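Local coordinates for protein hydrolase (Thermococcus thioreducens, PDB 6IAH) that probably acts as a magnesium-dependent phosphatase of the haloacid dehalogenase superfamily, perhaps on phosphoglycolate among other substrates, at residues Ile39-Glu42 and Trp43-Leu47. Numbering follows the deposited sequence.
Sequences IKPE and WVREL
Lys40 lies over one face of the Trp43 indole at the start of helix 41-50. Its CB makes a CH-pi contact, 3.8 Å from the centroid of the five-membered ring. The Lys40 side chain then runs extended across the ring, with Lys40 CD 3.7 Å from Trp43 CZ2. Trp43 CG stands anti to its own carbonyl carbon (chi1 -60°), which turns the indole back under Lys40. Ile39 CD1 touches the benzo part of the indole at Trp43 CE3, 4.2 Å away. Lys40 is the N-cap residue, and its O accepts from Trp43 N at 3.1 Å, with the donor well above the carbonyl plane. The i to i+4 bond from Arg45 N to Pro41 O is nearly straight at 175°. The Arg45 guanidinium folds back with one face over the Pro41-Glu42 peptide. Water 1, in the guanidinium plane, accepts from Arg45 NH2 and donates to Glu42 OE1 at 2.7 Å, so the water links two opposite charges that do not touch. Trp43 NE1 hydrogen-bonds to Glu73 OE1 of helix 72-78, which helps set the turn of the indole. With an alanine at Trp43, Lys40 would probably lose its aromatic platform and Glu73 this N-H partner. Trp43 also touches Leu63 of helix 56-68. Ile39 and Val44 pack on helix 17-32, so the helix start and preceding loop meet three helices of the insertion between strands 2-5 and 145-149, consistent with a HAD cap domain.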
ATOM      1  N   ILE A  39     -21.084   0.644   0.319  1.00 30.31           N
ATOM      2  CA  ILE A  39     -20.028   0.879   1.275  1.00 30.76           C
ATOM      3  C   ILE A  39     -19.523   2.321   1.105  1.00 31.80           C
ATOM      4  O   ILE A  39     -19.022   2.651   0.023  1.00 33.20           O
ATOM      5  CB  ILE A  39     -18.876  -0.144   1.068  1.00 28.76           C
ATOM      6  CG1 ILE A  39     -19.365  -1.528   1.448  1.00 29.56           C
ATOM      7  CG2 ILE A  39     -17.675   0.198   1.934  1.00 32.99           C
ATOM      8  CD1 ILE A  39     -19.661  -1.742   2.912  1.00 25.90           C
ATOM      9  N   LYS A  40     -19.645   3.146   2.159  1.00 32.58           N
ATOM     10  CA  LYS A  40     -19.166   4.530   2.104  1.00 37.10           C
ATOM     11  C   LYS A  40     -17.631   4.593   2.128  1.00 38.07           C
ATOM     12  O   LYS A  40     -16.953   3.814   2.815  1.00 33.93           O
ATOM     13  CB  LYS A  40     -19.738   5.362   3.234  1.00 40.85           C
ATOM     14  CG  LYS A  40     -21.162   5.801   3.057  1.00 45.79           C
ATOM     15  CD  LYS A  40     -21.590   6.610   4.276  1.00 46.38           C
ATOM     16  CE  LYS A  40     -23.086   6.509   4.540  1.00 52.98           C
ATOM     17  NZ  LYS A  40     -23.453   6.924   5.943  1.00 59.51           N
ATOM     18  N   PRO A  41     -17.069   5.537   1.369  1.00 45.78           N
ATOM     19  CA  PRO A  41     -15.596   5.571   1.196  1.00 40.58           C
ATOM     20  C   PRO A  41     -14.844   5.851   2.498  1.00 35.28           C
ATOM     21  O   PRO A  41     -13.768   5.237   2.723  1.00 32.03           O
ATOM     22  CB  PRO A  41     -15.404   6.684   0.154  1.00 44.36           C
ATOM     23  CG  PRO A  41     -16.593   7.616   0.395  1.00 42.27           C
ATOM     24  CD  PRO A  41     -17.735   6.724   0.770  1.00 43.39           C
ATOM     25  N   GLU A  42     -15.402   6.727   3.345  1.00 34.78           N
ATOM     26  CA  GLU A  42     -14.793   7.028   4.610  1.00 34.94           C
ATOM     27  C   GLU A  42     -14.684   5.807   5.528  1.00 32.93           C
ATOM     28  O   GLU A  42     -13.767   5.779   6.332  1.00 30.19           O
ATOM     29  CB  GLU A  42     -15.454   8.191   5.361  1.00 39.21           C
ATOM     30  CG  GLU A  42     -16.871   7.949   5.877  1.00 47.02           C
ATOM     31  CD  GLU A  42     -17.979   8.517   4.976  1.00 52.59           C
ATOM     32  OE1 GLU A  42     -17.761   8.653   3.729  1.00 47.41           O
ATOM     33  OE2 GLU A  42     -19.085   8.779   5.529  1.00 55.85           O
ATOM     34  N   TRP A  43     -15.605   4.825   5.395  1.00 30.90           N
ATOM     35  CA  TRP A  43     -15.567   3.609   6.225  1.00 32.21           C
ATOM     36  C   TRP A  43     -14.326   2.792   5.922  1.00 29.31           C
ATOM     37  O   TRP A  43     -13.693   2.327   6.845  1.00 29.31           O
ATOM     38  CB  TRP A  43     -16.786   2.705   6.038  1.00 31.30           C
ATOM     39  CG  TRP A  43     -18.073   3.331   6.363  1.00 31.84           C
ATOM     40  CD1 TRP A  43     -18.292   4.445   7.145  1.00 38.74           C
ATOM     41  CD2 TRP A  43     -19.353   2.840   6.011  1.00 31.34           C
ATOM     42  NE1 TRP A  43     -19.644   4.686   7.259  1.00 34.97           N
ATOM     43  CE2 TRP A  43     -20.315   3.720   6.577  1.00 31.69           C
ATOM     44  CE3 TRP A  43     -19.790   1.736   5.272  1.00 30.53           C
ATOM     45  CZ2 TRP A  43     -21.683   3.534   6.407  1.00 33.76           C
ATOM     46  CZ3 TRP A  43     -21.154   1.537   5.097  1.00 33.12           C
ATOM     47  CH2 TRP A  43     -22.092   2.446   5.658  1.00 33.22           C
ATOM     48  N   VAL A  44     -14.004   2.667   4.639  1.00 28.47           N
ATOM     49  CA  VAL A  44     -12.807   1.947   4.201  1.00 27.97           C
ATOM     50  C   VAL A  44     -11.538   2.615   4.763  1.00 31.10           C
ATOM     51  O   VAL A  44     -10.631   1.971   5.306  1.00 27.77           O
ATOM     52  CB  VAL A  44     -12.708   1.895   2.659  1.00 29.60           C
ATOM     53  CG1 VAL A  44     -11.413   1.184   2.226  1.00 29.18           C
ATOM     54  CG2 VAL A  44     -13.900   1.167   2.028  1.00 30.84           C
ATOM     55  N   ARG A  45     -11.445   3.915   4.524  1.00 30.84           N
ATOM     56  CA  ARG A  45     -10.306   4.711   4.978  1.00 32.63           C
ATOM     57  C   ARG A  45     -10.129   4.682   6.463  1.00 30.49           C
ATOM     58  O   ARG A  45      -9.034   4.442   6.959  1.00 31.28           O
ATOM     59  CB  ARG A  45     -10.473   6.182   4.491  1.00 33.65           C
ATOM     60  CG  ARG A  45     -10.310   6.300   2.999  1.00 32.32           C
ATOM     61  CD  ARG A  45     -10.244   7.740   2.543  1.00 34.56           C
ATOM     62  NE  ARG A  45     -11.376   8.549   3.037  1.00 35.72           N
ATOM     63  CZ  ARG A  45     -12.418   8.990   2.314  1.00 37.68           C
ATOM     64  NH1 ARG A  45     -12.560   8.754   1.013  1.00 39.53           N
ATOM     65  NH2 ARG A  45     -13.343   9.711   2.908  1.00 40.54           N
ATOM     66  N   GLU A  46     -11.193   4.983   7.183  1.00 29.49           N
ATOM     67  CA  GLU A  46     -11.119   5.093   8.634  1.00 31.23           C
ATOM     68  C   GLU A  46     -10.828   3.770   9.314  1.00 30.50           C
ATOM     69  O   GLU A  46     -10.091   3.732  10.274  1.00 29.20           O
ATOM     70  CB  GLU A  46     -12.434   5.669   9.158  1.00 33.77           C
ATOM     71  CG  GLU A  46     -12.552   5.872  10.653  1.00 37.91           C
ATOM     72  CD  GLU A  46     -11.467   6.769  11.237  1.00 42.96           C
ATOM     73  OE1 GLU A  46     -10.785   7.535  10.510  1.00 40.87           O
ATOM     74  OE2 GLU A  46     -11.283   6.658  12.452  1.00 42.14           O
ATOM     75  N   LEU A  47     -11.410   2.693   8.800  0.50 29.56           N
ATOM     76  CA  LEU A  47     -11.268   1.389   9.411  0.50 27.89           C
ATOM     77  C   LEU A  47      -9.836   0.910   9.218  0.50 28.17           C
ATOM     78  O   LEU A  47      -9.228   0.391  10.147  0.50 29.87           O
ATOM     79  CB  LEU A  47     -12.307   0.425   8.818  0.50 28.82           C
ATOM     80  CG  LEU A  47     -12.353  -0.984   9.404  0.50 27.70           C
ATOM     81  CD1 LEU A  47     -12.574  -0.884  10.897  0.50 27.32           C
ATOM     82  CD2 LEU A  47     -13.449  -1.847   8.785  0.50 27.13           C
TER
HETATM   83  O   HOH W   1     -16.327  10.807   2.809  1.00 32.62           O